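Local coordinates for putative uncharacterized protein (Pseudomonas phage 201phi2-1, PDB 3R4V) that is of unassigned function but belongs to the phage tubulin-like family and holds guanosine-5'-diphosphate in its ligand pocket, at residues L98-T103 with K135-I140; A169-K174 with L211-T216; L177-N182 with H189-W194; V195-T198 with Y203-P206. All coordinates share one frame; numbering follows the deposited sequence.

Contact 1. Residues L98-T103 with K135-I140; sequences LGPLIT and KTLEAI
Ile140 sends CG1 anti to its own carbonyl carbon (chi1 -66°) and then runs on extended, which carries CD1 across to Pro100; Thr136 has CG2 anti to its backbone N, so that its methyl rather than its hydroxyl is directed at the same proline. The contact converges on the Pro100 ring. Its CB lies 3.7 Å from Thr136 CG2, and 4.1 Å from Ile140 CD1. Leu137, one residue on from Thr136, adds CD2, which sits 4.1 Å from Pro100 CG, the two side chains meeting at a slant. The Ile140 methyl also comes up to the proline backbone, with CD1 3.4 Å from Pro100 O, a van der Waals approach to a carbonyl. The polar branch of Thr136 is occupied within its own helix, OG1 being hydrogen-bonded to Asp132 O.

Pro100 lacks an N-H for the preceding turn, and the helix is kinked there. One turn on, Thr103 OG1 bonds to Gly99 O at 2.8 Å, its oxygen lying 46° out of the carbonyl plane; that carbonyl also accepts from Thr103 N, so two donors of one residue hold it. On the sheet side, Pro100 and Leu137 both rest on Tyr88 of strand 84-89.

The short axes lie 10.4 Å apart and only 7° from parallel. That near-parallel pairing fits consecutive beta-alpha-beta crossovers, in which helices 95-108 and 124-144 link the parallel strands 84-89, 113-119 and 148-154 of the Rossmann-like, nucleotide-binding half of a tubulin-type fold.

Contact 2. Residues A169-K174 with L211-T216; sequences AEKIRK and LHIETT
Lys171 is the first residue of 169-174 to meet the strand, and it does so with the root of its side chain: CB is 3.9 Å from Ile213 CD1. From there the chain is extended beyond CG, taking NZ away from the isoleucine to a salt bridge with Glu167 and a hydrogen bond to Asn151 OD1. The same Asn151 gives its ND2 to Leu211 O, so one amide ties the lysine head to the strand's backbone. Ile172 follows with its side chain directed away from 211-216, packing on Leu7 and Phe9 of strand 6-10. Arg173 likewise faces elsewhere and pairs with Asp23.

One turn after Lys171, Lys174 returns to the contact. Its CD approaches Ile213 CG2 to 3.7 Å at a slant, and the last torsion (chi4 58°) bends the chain, while CE lies 3.9 Å from Thr215 CG2, those two side chains crossing at about a right angle. NZ has a long, weak ion pair with Asp262. Ile213 is thus gripped by two lysine stems, one at each of its branches: CD1 takes Lys171 and CG2 takes Lys174.

Strand 208-214 bonds to Val150 on one neighbouring strand and to Val268 and His266 on the other. The amphipathic helix 161-178 lying over it holds the place expected of the central helix in the tubulin/FtsZ fold, which joins the nucleotide-binding half to the C-terminal domain.

Contact 3. Residues L177-N182 with H189-W194; sequences LLVNQN and HDVANW
At the turn from helix 161-178 into helix 188-195, Leu178 and Val179 pack against Trp194 and Val191, closing a short helix-loop-helix connection. Leu178 holds CG anti to its backbone N (chi1 172°), which brings CD2 to the six-membered part of the indole, 3.9 Å from Trp194 CZ3 and 4.1 Å from Trp194 CH2. The methyl comes in obliquely to the ring. Trp194 reaches out by the same kind of torsion, its CG anti to the backbone N (chi1 162°). One turn earlier in that helix, Val191 CG1 meets Val179 CG1 at 4.0 Å, the two valines crossing at nearly a right angle. All four residues are buried, and methyls and aromatic carbons do all the touching.

Val179 is where helical backbone angles end. The loop that follows is shaped by an Asx turn: Asn180 OD1 accepts from Asn182 N at 2.9 Å, the donor lying 39° out of the amide carbonyl plane. Asp257 OD2 receives the ND2 groups of both asparagines and so braces this turn from outside.

Around the core, Leu178 and Trp194 both continue onto Leu230 of strand 228-233, and Trp194 adds Tyr247, Ile269 and a weak hydrogen bond from NE1 to Phe267 O. The two valines share Phe83, just ahead of strand 84-89, and the helix junction thereby sits against strands 228-233, 247-252 and 264-270.

Contact 4. Residues V195-T198 with Y203-P206; sequences VRFT and YLIP
Phe197 and Leu204 make the main apolar pair of this contact. Leu204 CD1 stands 3.7 Å from Phe197 CD1 and 4.0 Å from Phe197 CE1, approaching the ring obliquely, with the two side chains about at right angles. The phenylalanine CG is placed between the backbone N and carbonyl carbon (chi1 57°), a crowded position that turns the ring toward the leucine.

A second kind of contact sets a methyl against backbone. Thr198 CG2, anti to its own carbonyl carbon, lies 3.8 Å from Leu204 O and 3.9 Å from Pro206 N. It also reaches side chains, at 4.2 Å from both Leu204 CB and Pro206 CB, so one threonine methyl lies along the extended backbone from Leu204 to Pro206. Pro147 also touches both Phe197 and Thr198.

Polar bonds belong to the flanks: Arg196 forms a salt bridge through NE with Asp199 and gives NH1 to Ala111 O, while Tyr203 OH is hydrogen-bonded to His201 ND1.

The contact lies in the connection between helix 188-195 and strand 208-214, and it rests on van der Waals packing, of carbon on carbon and of a methyl on backbone O and N. The fit is therefore probably one of shape rather than of directed bonds between the two segments.

Contact 3 is wholly buried and contact 4 largely so, contact 1 is partly buried, and contact 2 lies at the surface. The chemistry follows: contacts 3 and 4 set aliphatic groups against an aromatic ring, contact 1 gathers aliphatic groups on a proline, and contact 2 uses lysine stems whose amines turn to acidic residues. Contacts 2 and 3 share helix 161-178 and touch, Leu211 CD1 lying 3.6 Å from Trp194 CZ2. Contact 4 continues in sequence from contact 3, within the connection that leads to strand 208-214 of contact 2. Contact 1, in the nucleotide-binding half, touches none of the others; its centre lies about 22, 23 and 17 Å from those of contacts 2, 3 and 4.

Contact 1. Residues L98-T103 with K135-I140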
loop_
_atom_site.group_PDB
_atom_site.type_symbol
_atom_site.label_atom_id
_atom_site.label_comp_id
_atom_site.label_asym_id
_atom_site.label_seq_id
_atom_site.Cartn_x
_atom_site.Cartn_y
_atom_site.Cartn_z
ATOM N N LEU A 98 -4.042 7.051 -8.085
ATOM C CA LEU A 98 -2.695 7.036 -8.632
ATOM C C LEU A 98 -1.939 5.742 -8.291
ATOM O O LEU A 98 -1.270 5.160 -9.155
ATOM C CB LEU A 98 -1.890 8.235 -8.128
ATOM C CG LEU A 98 -2.385 9.585 -8.644
ATOM C CD1 LEU A 98 -1.662 10.722 -7.939
ATOM C CD2 LEU A 98 -2.223 9.657 -10.154
ATOM N N GLY A 99 -2.029 5.318 -7.032
ATOM C CA GLY A 99 -1.304 4.139 -6.554
ATOM C C GLY A 99 -1.631 2.907 -7.393
ATOM O O GLY A 99 -0.745 2.294 -7.993
ATOM N N PRO A 100 -2.915 2.539 -7.453
ATOM C CA PRO A 100 -3.269 1.369 -8.268
ATOM C C PRO A 100 -3.042 1.525 -9.782
ATOM O O PRO A 100 -2.719 0.532 -10.441
ATOM C CB PRO A 100 -4.746 1.149 -7.939
ATOM C CG PRO A 100 -4.880 1.698 -6.518
ATOM C CD PRO A 100 -4.009 2.936 -6.548
ATOM N N LEU A 101 -3.219 2.718 -10.344
ATOM C CA LEU A 101 -2.906 2.887 -11.764
ATOM C C LEU A 101 -1.427 2.611 -12.023
ATOM O O LEU A 101 -1.075 1.898 -12.960
ATOM C CB LEU A 101 -3.286 4.280 -12.271
ATOM C CG LEU A 101 -4.799 4.495 -12.382
ATOM C CD1 LEU A 101 -5.064 5.955 -12.692
ATOM C CD2 LEU A 101 -5.419 3.585 -13.454
ATOM N N ILE A 102 -0.561 3.172 -11.186
ATOM C CA ILE A 102 0.881 2.962 -11.355
ATOM C C ILE A 102 1.204 1.478 -11.155
ATOM O O ILE A 102 2.041 0.908 -11.869
ATOM C CB ILE A 102 1.691 3.858 -10.411
ATOM C CG1 ILE A 102 1.600 5.312 -10.871
ATOM C CG2 ILE A 102 3.170 3.417 -10.359
ATOM C CD1 ILE A 102 2.059 6.296 -9.827
ATOM N N THR A 103 0.500 0.861 -10.211
ATOM C CA THR A 103 0.676 -0.560 -9.897
ATOM C C THR A 103 0.351 -1.404 -11.130
ATOM O O THR A 103 1.090 -2.326 -11.478
ATOM C CB THR A 103 -0.211 -0.974 -8.720
ATOM O OG1 THR A 103 0.199 -0.252 -7.552
ATOM C CG2 THR A 103 -0.090 -2.470 -8.439
ATOM N N LYS A 135 -10.784 -3.865 -3.763
ATOM C CA LYS A 135 -11.390 -4.525 -4.932
ATOM C C LYS A 135 -10.625 -4.203 -6.212
ATOM O O LYS A 135 -10.400 -5.083 -7.050
ATOM C CB LYS A 135 -12.855 -4.110 -5.086
ATOM C CG LYS A 135 -13.792 -4.800 -4.109
ATOM C CD LYS A 135 -15.225 -4.288 -4.276
ATOM C CE LYS A 135 -16.189 -5.003 -3.343
ATOM N NZ LYS A 135 -16.476 -6.403 -3.809
ATOM N N THR A 136 -10.222 -2.940 -6.364
ATOM C CA THR A 136 -9.348 -2.531 -7.467
ATOM C C THR A 136 -8.093 -3.391 -7.540
ATOM O O THR A 136 -7.723 -3.879 -8.611
ATOM C CB THR A 136 -8.938 -1.034 -7.327
ATOM O OG1 THR A 136 -10.098 -0.204 -7.499
ATOM C CG2 THR A 136 -7.920 -0.652 -8.374
ATOM N N LEU A 137 -7.415 -3.566 -6.406
ATOM C CA LEU A 137 -6.189 -4.361 -6.414
ATOM C C LEU A 137 -6.486 -5.818 -6.781
ATOM O O LEU A 137 -5.714 -6.472 -7.494
ATOM C CB LEU A 137 -5.462 -4.255 -5.077
ATOM C CG LEU A 137 -4.988 -2.822 -4.805
ATOM C CD1 LEU A 137 -4.369 -2.741 -3.406
ATOM C CD2 LEU A 137 -3.995 -2.297 -5.864
ATOM N N GLU A 138 -7.632 -6.315 -6.337
ATOM C CA GLU A 138 -8.022 -7.688 -6.672
ATOM C C GLU A 138 -8.255 -7.782 -8.182
ATOM O O GLU A 138 -7.809 -8.745 -8.823
ATOM C CB GLU A 138 -9.272 -8.137 -5.876
ATOM C CG GLU A 138 -9.737 -9.589 -6.136
ATOM C CD GLU A 138 -9.125 -10.588 -5.167
ATOM O OE1 GLU A 138 -7.960 -10.390 -4.747
ATOM O OE2 GLU A 138 -9.813 -11.560 -4.794
ATOM N N ALA A 139 -8.943 -6.790 -8.753
ATOM C CA ALA A 139 -9.235 -6.812 -10.187
ATOM C C ALA A 139 -7.929 -6.778 -10.970
ATOM O O ALA A 139 -7.766 -7.499 -11.952
ATOM C CB ALA A 139 -10.141 -5.643 -10.594
ATOM N N ILE A 140 -6.990 -5.953 -10.519
ATOM C CA ILE A 140 -5.685 -5.883 -11.167
ATOM C C ILE A 140 -4.950 -7.224 -11.073
ATOM O O ILE A 140 -4.384 -7.694 -12.067
ATOM C CB ILE A 140 -4.841 -4.711 -10.612
ATOM C CG1 ILE A 140 -5.513 -3.387 -11.010
ATOM C CG2 ILE A 140 -3.407 -4.796 -11.131
ATOM C CD1 ILE A 140 -4.902 -2.124 -10.372
#

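Contact 2. Residues A169-K174 with L211-T216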
loop_
_atom_site.group_PDB
_atom_site.type_symbol
_atom_site.label_atom_id
_atom_site.label_comp_id
_atom_site.label_asym_id
_atom_site.label_seq_id
_atom_site.Cartn_x
_atom_site.Cartn_y
_atom_site.Cartn_z
ATOM N N ALA A 169 7.326 3.366 7.586
ATOM C CA ALA A 169 8.666 3.673 7.104
ATOM C C ALA A 169 9.678 2.621 7.568
ATOM O O ALA A 169 10.582 2.252 6.817
ATOM C CB ALA A 169 9.105 5.064 7.546
ATOM N N GLU A 170 9.531 2.140 8.794
ATOM C CA GLU A 170 10.478 1.145 9.312
ATOM C C GLU A 170 10.331 -0.192 8.590
ATOM O O GLU A 170 11.315 -0.911 8.395
ATOM C CB GLU A 170 10.345 0.974 10.823
ATOM C CG GLU A 170 10.969 2.111 11.625
ATOM C CD GLU A 170 12.482 2.183 11.466
ATOM O OE1 GLU A 170 13.121 1.118 11.327
ATOM O OE2 GLU A 170 13.030 3.304 11.476
ATOM N N LYS A 171 9.106 -0.527 8.192
ATOM C CA LYS A 171 8.886 -1.733 7.398
ATOM C C LYS A 171 9.443 -1.579 5.990
ATOM O O LYS A 171 10.029 -2.514 5.444
ATOM C CB LYS A 171 7.402 -2.083 7.323
ATOM C CG LYS A 171 6.794 -2.583 8.622
ATOM C CD LYS A 171 5.279 -2.647 8.450
ATOM C CE LYS A 171 4.570 -3.328 9.597
ATOM N NZ LYS A 171 3.097 -3.362 9.304
ATOM N N ILE A 172 9.262 -0.396 5.400
ATOM C CA ILE A 172 9.798 -0.135 4.075
ATOM C C ILE A 172 11.316 -0.301 4.063
ATOM O O ILE A 172 11.875 -0.880 3.140
ATOM C CB ILE A 172 9.405 1.261 3.572
ATOM C CG1 ILE A 172 7.898 1.280 3.297
ATOM C CG2 ILE A 172 10.168 1.591 2.299
ATOM C CD1 ILE A 172 7.375 2.605 2.801
ATOM N N ARG A 173 11.978 0.216 5.091
ATOM C CA ARG A 173 13.419 0.025 5.228
ATOM C C ARG A 173 13.834 -1.448 5.279
ATOM O O ARG A 173 14.899 -1.809 4.772
ATOM C CB ARG A 173 13.931 0.742 6.471
ATOM C CG ARG A 173 13.727 2.240 6.412
ATOM C CD ARG A 173 14.589 2.932 7.437
ATOM N NE ARG A 173 14.401 4.378 7.404
ATOM C CZ ARG A 173 15.044 5.210 6.588
ATOM N NH1 ARG A 173 15.926 4.752 5.704
ATOM N NH2 ARG A 173 14.793 6.511 6.648
ATOM N N LYS A 174 13.024 -2.292 5.910
ATOM C CA LYS A 174 13.351 -3.716 5.937
ATOM C C LYS A 174 13.252 -4.295 4.528
ATOM O O LYS A 174 14.053 -5.142 4.149
ATOM C CB LYS A 174 12.466 -4.498 6.922
ATOM C CG LYS A 174 12.725 -4.193 8.399
ATOM C CD LYS A 174 11.768 -4.979 9.284
ATOM C CE LYS A 174 12.195 -4.973 10.752
ATOM N NZ LYS A 174 12.321 -3.617 11.333
ATOM N N LEU A 211 1.573 -9.151 2.840
ATOM C CA LEU A 211 2.965 -9.306 3.207
ATOM C C LEU A 211 3.052 -9.126 4.709
ATOM O O LEU A 211 2.573 -8.129 5.252
ATOM C CB LEU A 211 3.790 -8.220 2.532
ATOM C CG LEU A 211 5.252 -8.081 2.966
ATOM C CD1 LEU A 211 6.001 -9.403 2.781
ATOM C CD2 LEU A 211 5.956 -6.960 2.259
ATOM N N HIS A 212 3.678 -10.085 5.376
ATOM C CA HIS A 212 3.887 -9.999 6.824
ATOM C C HIS A 212 5.376 -9.934 7.044
ATOM O O HIS A 212 6.117 -10.745 6.493
ATOM C CB HIS A 212 3.332 -11.238 7.525
ATOM C CG HIS A 212 1.877 -11.468 7.274
ATOM N ND1 HIS A 212 0.898 -11.036 8.138
ATOM C CD2 HIS A 212 1.236 -12.083 6.251
ATOM C CE1 HIS A 212 -0.287 -11.383 7.664
ATOM N NE2 HIS A 212 -0.109 -12.012 6.515
ATOM N N ILE A 213 5.817 -8.967 7.844
ATOM C CA ILE A 213 7.246 -8.764 8.053
ATOM C C ILE A 213 7.544 -8.978 9.531
ATOM O O ILE A 213 7.168 -8.161 10.371
ATOM C CB ILE A 213 7.696 -7.343 7.608
ATOM C CG1 ILE A 213 7.375 -7.108 6.121
ATOM C CG2 ILE A 213 9.190 -7.156 7.883
ATOM C CD1 ILE A 213 7.491 -5.647 5.693
ATOM N N GLU A 214 8.203 -10.091 9.852
ATOM C CA GLU A 214 8.333 -10.502 11.241
ATOM C C GLU A 214 9.798 -10.647 11.586
ATOM O O GLU A 214 10.615 -10.942 10.714
ATOM C CB GLU A 214 7.638 -11.850 11.464
ATOM C CG GLU A 214 6.211 -11.897 10.949
ATOM C CD GLU A 214 5.304 -10.935 11.663
ATOM O OE1 GLU A 214 5.643 -10.517 12.796
ATOM O OE2 GLU A 214 4.254 -10.580 11.082
ATOM N N THR A 215 10.128 -10.452 12.859
ATOM C CA THR A 215 11.514 -10.547 13.284
ATOM C C THR A 215 11.798 -11.729 14.201
ATOM O O THR A 215 12.870 -11.800 14.805
ATOM C CB THR A 215 11.966 -9.259 13.977
ATOM O OG1 THR A 215 11.075 -8.980 15.065
ATOM C CG2 THR A 215 11.951 -8.107 13.002
ATOM N N THR A 216 10.848 -12.658 14.304
ATOM C CA THR A 216 11.081 -13.914 15.027
ATOM C C THR A 216 10.558 -15.099 14.228
ATOM O O THR A 216 9.689 -14.952 13.366
ATOM C CB THR A 216 10.364 -13.975 16.385
ATOM O OG1 THR A 216 8.951 -13.861 16.175
ATOM C CG2 THR A 216 10.849 -12.867 17.323
#

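Contact 3. Residues L177-N182 with H189-W194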
loop_
_atom_site.group_PDB
_atom_site.type_symbol
_atom_site.label_atom_id
_atom_site.label_comp_id
_atom_site.label_asym_id
_atom_site.label_seq_id
_atom_site.Cartn_x
_atom_site.Cartn_y
_atom_site.Cartn_z
ATOM N N LEU A 177 16.204 -3.165 2.592
ATOM C CA LEU A 177 17.324 -4.013 3.016
ATOM C C LEU A 177 17.257 -5.367 2.309
ATOM O O LEU A 177 18.243 -5.836 1.726
ATOM C CB LEU A 177 17.281 -4.210 4.528
ATOM C CG LEU A 177 18.174 -5.304 5.097
ATOM C CD1 LEU A 177 19.628 -4.897 4.941
ATOM C CD2 LEU A 177 17.820 -5.564 6.560
ATOM N N LEU A 178 16.082 -5.990 2.363
ATOM C CA LEU A 178 15.853 -7.276 1.710
ATOM C C LEU A 178 16.362 -7.288 0.274
ATOM O O LEU A 178 17.033 -8.243 -0.136
ATOM C CB LEU A 178 14.359 -7.634 1.734
ATOM C CG LEU A 178 13.934 -8.868 0.920
ATOM C CD1 LEU A 178 14.593 -10.123 1.492
ATOM C CD2 LEU A 178 12.401 -9.032 0.880
ATOM N N VAL A 179 16.029 -6.246 -0.492
ATOM C CA VAL A 179 16.315 -6.217 -1.929
ATOM C C VAL A 179 17.616 -5.471 -2.283
ATOM O O VAL A 179 17.830 -5.091 -3.433
ATOM C CB VAL A 179 15.090 -5.685 -2.738
ATOM C CG1 VAL A 179 13.845 -6.484 -2.353
ATOM C CG2 VAL A 179 14.852 -4.214 -2.439
ATOM N N ASN A 180 18.497 -5.292 -1.298
ATOM C CA ASN A 180 19.762 -4.584 -1.535
ATOM C C ASN A 180 20.861 -5.406 -2.246
ATOM O O ASN A 180 21.948 -4.896 -2.516
ATOM C CB ASN A 180 20.288 -3.939 -0.242
ATOM C CG ASN A 180 21.108 -4.907 0.636
ATOM O OD1 ASN A 180 21.285 -6.085 0.315
ATOM N ND2 ASN A 180 21.618 -4.390 1.749
ATOM N N GLN A 181 20.561 -6.669 -2.542
ATOM C CA GLN A 181 21.391 -7.524 -3.397
ATOM C C GLN A 181 22.754 -7.849 -2.796
ATOM O O GLN A 181 23.668 -8.281 -3.500
ATOM C CB GLN A 181 21.538 -6.918 -4.803
ATOM C CG GLN A 181 20.198 -6.705 -5.520
ATOM C CD GLN A 181 20.339 -6.192 -6.947
ATOM O OE1 GLN A 181 21.395 -6.312 -7.562
ATOM N NE2 GLN A 181 19.266 -5.618 -7.479
ATOM N N ASN A 182 22.874 -7.660 -1.487
ATOM C CA ASN A 182 24.144 -7.840 -0.796
ATOM C C ASN A 182 24.157 -9.049 0.143
ATOM O O ASN A 182 25.091 -9.228 0.934
ATOM C CB ASN A 182 24.500 -6.553 -0.037
ATOM C CG ASN A 182 25.858 -6.623 0.641
ATOM O OD1 ASN A 182 26.881 -6.816 -0.012
ATOM N ND2 ASN A 182 25.873 -6.450 1.959
ATOM N N HIS A 189 16.609 -12.989 -8.874
ATOM C CA HIS A 189 15.622 -13.949 -9.341
ATOM C C HIS A 189 14.904 -14.631 -8.183
ATOM O O HIS A 189 13.729 -14.977 -8.296
ATOM C CB HIS A 189 16.272 -14.974 -10.269
ATOM C CG HIS A 189 16.910 -14.360 -11.475
ATOM N ND1 HIS A 189 18.277 -14.278 -11.635
ATOM C CD2 HIS A 189 16.368 -13.769 -12.566
ATOM C CE1 HIS A 189 18.548 -13.680 -12.782
ATOM N NE2 HIS A 189 17.407 -13.360 -13.366
ATOM N N ASP A 190 15.604 -14.810 -7.066
ATOM C CA ASP A 190 14.992 -15.374 -5.871
ATOM C C ASP A 190 13.892 -14.447 -5.363
ATOM O O ASP A 190 12.794 -14.893 -5.054
ATOM C CB ASP A 190 16.036 -15.594 -4.777
ATOM C CG ASP A 190 17.043 -16.671 -5.137
ATOM O OD1 ASP A 190 16.680 -17.611 -5.878
ATOM O OD2 ASP A 190 18.200 -16.582 -4.674
ATOM N N VAL A 191 14.195 -13.155 -5.289
ATOM C CA VAL A 191 13.202 -12.168 -4.868
ATOM C C VAL A 191 12.020 -12.131 -5.833
ATOM O O VAL A 191 10.865 -12.141 -5.399
ATOM C CB VAL A 191 13.818 -10.763 -4.723
ATOM C CG1 VAL A 191 12.731 -9.713 -4.500
ATOM C CG2 VAL A 191 14.837 -10.753 -3.582
ATOM N N ALA A 192 12.304 -12.118 -7.134
ATOM C CA ALA A 192 11.242 -12.080 -8.144
ATOM C C ALA A 192 10.304 -13.266 -7.982
ATOM O O ALA A 192 9.083 -13.110 -7.982
ATOM C CB ALA A 192 11.825 -12.043 -9.565
ATOM N N ASN A 193 10.869 -14.458 -7.823
ATOM C CA ASN A 193 10.041 -15.653 -7.706
ATOM C C ASN A 193 9.340 -15.818 -6.362
ATOM O O ASN A 193 8.412 -16.624 -6.241
ATOM C CB ASN A 193 10.830 -16.900 -8.075
ATOM C CG ASN A 193 11.093 -16.981 -9.563
ATOM O OD1 ASN A 193 10.165 -16.882 -10.376
ATOM N ND2 ASN A 193 12.356 -17.116 -9.930
ATOM N N TRP A 194 9.784 -15.059 -5.362
ATOM C CA TRP A 194 9.093 -14.998 -4.088
ATOM C C TRP A 194 7.795 -14.226 -4.239
ATOM O O TRP A 194 6.740 -14.691 -3.818
ATOM C CB TRP A 194 9.981 -14.326 -3.029
ATOM C CG TRP A 194 9.269 -13.808 -1.810
ATOM C CD1 TRP A 194 8.631 -14.542 -0.853
ATOM C CD2 TRP A 194 9.156 -12.437 -1.409
ATOM N NE1 TRP A 194 8.120 -13.706 0.124
ATOM C CE2 TRP A 194 8.429 -12.410 -0.199
ATOM C CE3 TRP A 194 9.593 -11.229 -1.960
ATOM C CZ2 TRP A 194 8.127 -11.220 0.469
ATOM C CZ3 TRP A 194 9.298 -10.045 -1.296
ATOM C CH2 TRP A 194 8.574 -10.048 -0.097
#

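Contact 4. Residues V195-T198 with Y203-P206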
loop_
_atom_site.group_PDB
_atom_site.type_symbol
_atom_site.label_atom_id
_atom_site.label_comp_id
_atom_site.label_asym_id
_atom_site.label_seq_id
_atom_site.Cartn_x
_atom_site.Cartn_y
_atom_site.Cartn_z
ATOM N N VAL A 195 7.873 -13.039 -4.833
ATOM C CA VAL A 195 6.709 -12.154 -4.862
ATOM C C VAL A 195 5.802 -12.395 -6.081
ATOM O O VAL A 195 4.578 -12.200 -6.003
ATOM C CB VAL A 195 7.125 -10.662 -4.744
ATOM C CG1 VAL A 195 7.810 -10.171 -6.019
ATOM C CG2 VAL A 195 5.913 -9.820 -4.417
ATOM N N ARG A 196 6.397 -12.830 -7.193
ATOM C CA ARG A 196 5.645 -13.229 -8.388
ATOM C C ARG A 196 5.476 -14.755 -8.402
ATOM O O ARG A 196 5.820 -15.421 -9.384
ATOM C CB ARG A 196 6.382 -12.793 -9.653
ATOM C CG ARG A 196 6.600 -11.282 -9.798
ATOM C CD ARG A 196 7.363 -10.978 -11.112
ATOM N NE ARG A 196 6.627 -11.502 -12.259
ATOM C CZ ARG A 196 5.657 -10.836 -12.873
ATOM N NH1 ARG A 196 5.357 -9.607 -12.478
ATOM N NH2 ARG A 196 4.999 -11.384 -13.883
ATOM N N PHE A 197 4.963 -15.306 -7.305
ATOM C CA PHE A 197 4.982 -16.757 -7.121
ATOM C C PHE A 197 4.138 -17.531 -8.135
ATOM O O PHE A 197 4.392 -18.699 -8.369
ATOM C CB PHE A 197 4.630 -17.156 -5.681
ATOM C CG PHE A 197 3.288 -16.653 -5.211
ATOM C CD1 PHE A 197 2.125 -17.355 -5.514
ATOM C CD2 PHE A 197 3.192 -15.485 -4.459
ATOM C CE1 PHE A 197 0.882 -16.902 -5.093
ATOM C CE2 PHE A 197 1.953 -15.027 -4.019
ATOM C CZ PHE A 197 0.797 -15.735 -4.331
ATOM N N THR A 198 3.132 -16.892 -8.723
ATOM C CA THR A 198 2.316 -17.563 -9.748
ATOM C C THR A 198 3.055 -17.792 -11.070
ATOM O O THR A 198 2.581 -18.539 -11.925
ATOM C CB THR A 198 1.043 -16.769 -10.068
ATOM O OG1 THR A 198 1.395 -15.404 -10.283
ATOM C CG2 THR A 198 0.041 -16.849 -8.918
ATOM N N TYR A 203 -0.553 -23.320 -10.777
ATOM C CA TYR A 203 -1.784 -23.874 -10.219
ATOM C C TYR A 203 -2.353 -22.950 -9.123
ATOM O O TYR A 203 -3.469 -23.163 -8.639
ATOM C CB TYR A 203 -1.527 -25.268 -9.650
ATOM C CG TYR A 203 -0.432 -25.238 -8.631
ATOM C CD1 TYR A 203 -0.722 -25.076 -7.282
ATOM C CD2 TYR A 203 0.901 -25.316 -9.019
ATOM C CE1 TYR A 203 0.284 -25.010 -6.340
ATOM C CE2 TYR A 203 1.916 -25.259 -8.087
ATOM C CZ TYR A 203 1.597 -25.096 -6.751
ATOM O OH TYR A 203 2.588 -25.031 -5.815
ATOM N N LEU A 204 -1.584 -21.931 -8.733
ATOM C CA LEU A 204 -2.044 -20.955 -7.745
ATOM C C LEU A 204 -2.805 -19.802 -8.404
ATOM O O LEU A 204 -2.610 -19.506 -9.579
ATOM C CB LEU A 204 -0.868 -20.418 -6.918
ATOM C CG LEU A 204 -0.191 -21.457 -6.015
ATOM C CD1 LEU A 204 1.031 -20.875 -5.320
ATOM C CD2 LEU A 204 -1.176 -22.017 -4.989
ATOM N N ILE A 205 -3.670 -19.164 -7.629
ATOM C CA ILE A 205 -4.557 -18.122 -8.127
ATOM C C ILE A 205 -3.963 -16.765 -7.786
ATOM O O ILE A 205 -3.710 -16.500 -6.623
ATOM C CB ILE A 205 -5.915 -18.217 -7.411
ATOM C CG1 ILE A 205 -6.544 -19.597 -7.639
ATOM C CG2 ILE A 205 -6.838 -17.078 -7.845
ATOM C CD1 ILE A 205 -7.770 -19.860 -6.790
ATOM N N PRO A 206 -3.758 -15.894 -8.794
ATOM C CA PRO A 206 -3.291 -14.540 -8.484
ATOM C C PRO A 206 -4.418 -13.716 -7.872
ATOM O O PRO A 206 -5.537 -13.712 -8.388
ATOM C CB PRO A 206 -2.913 -13.981 -9.853
ATOM C CG PRO A 206 -3.802 -14.697 -10.805
ATOM C CD PRO A 206 -3.989 -16.083 -10.239
#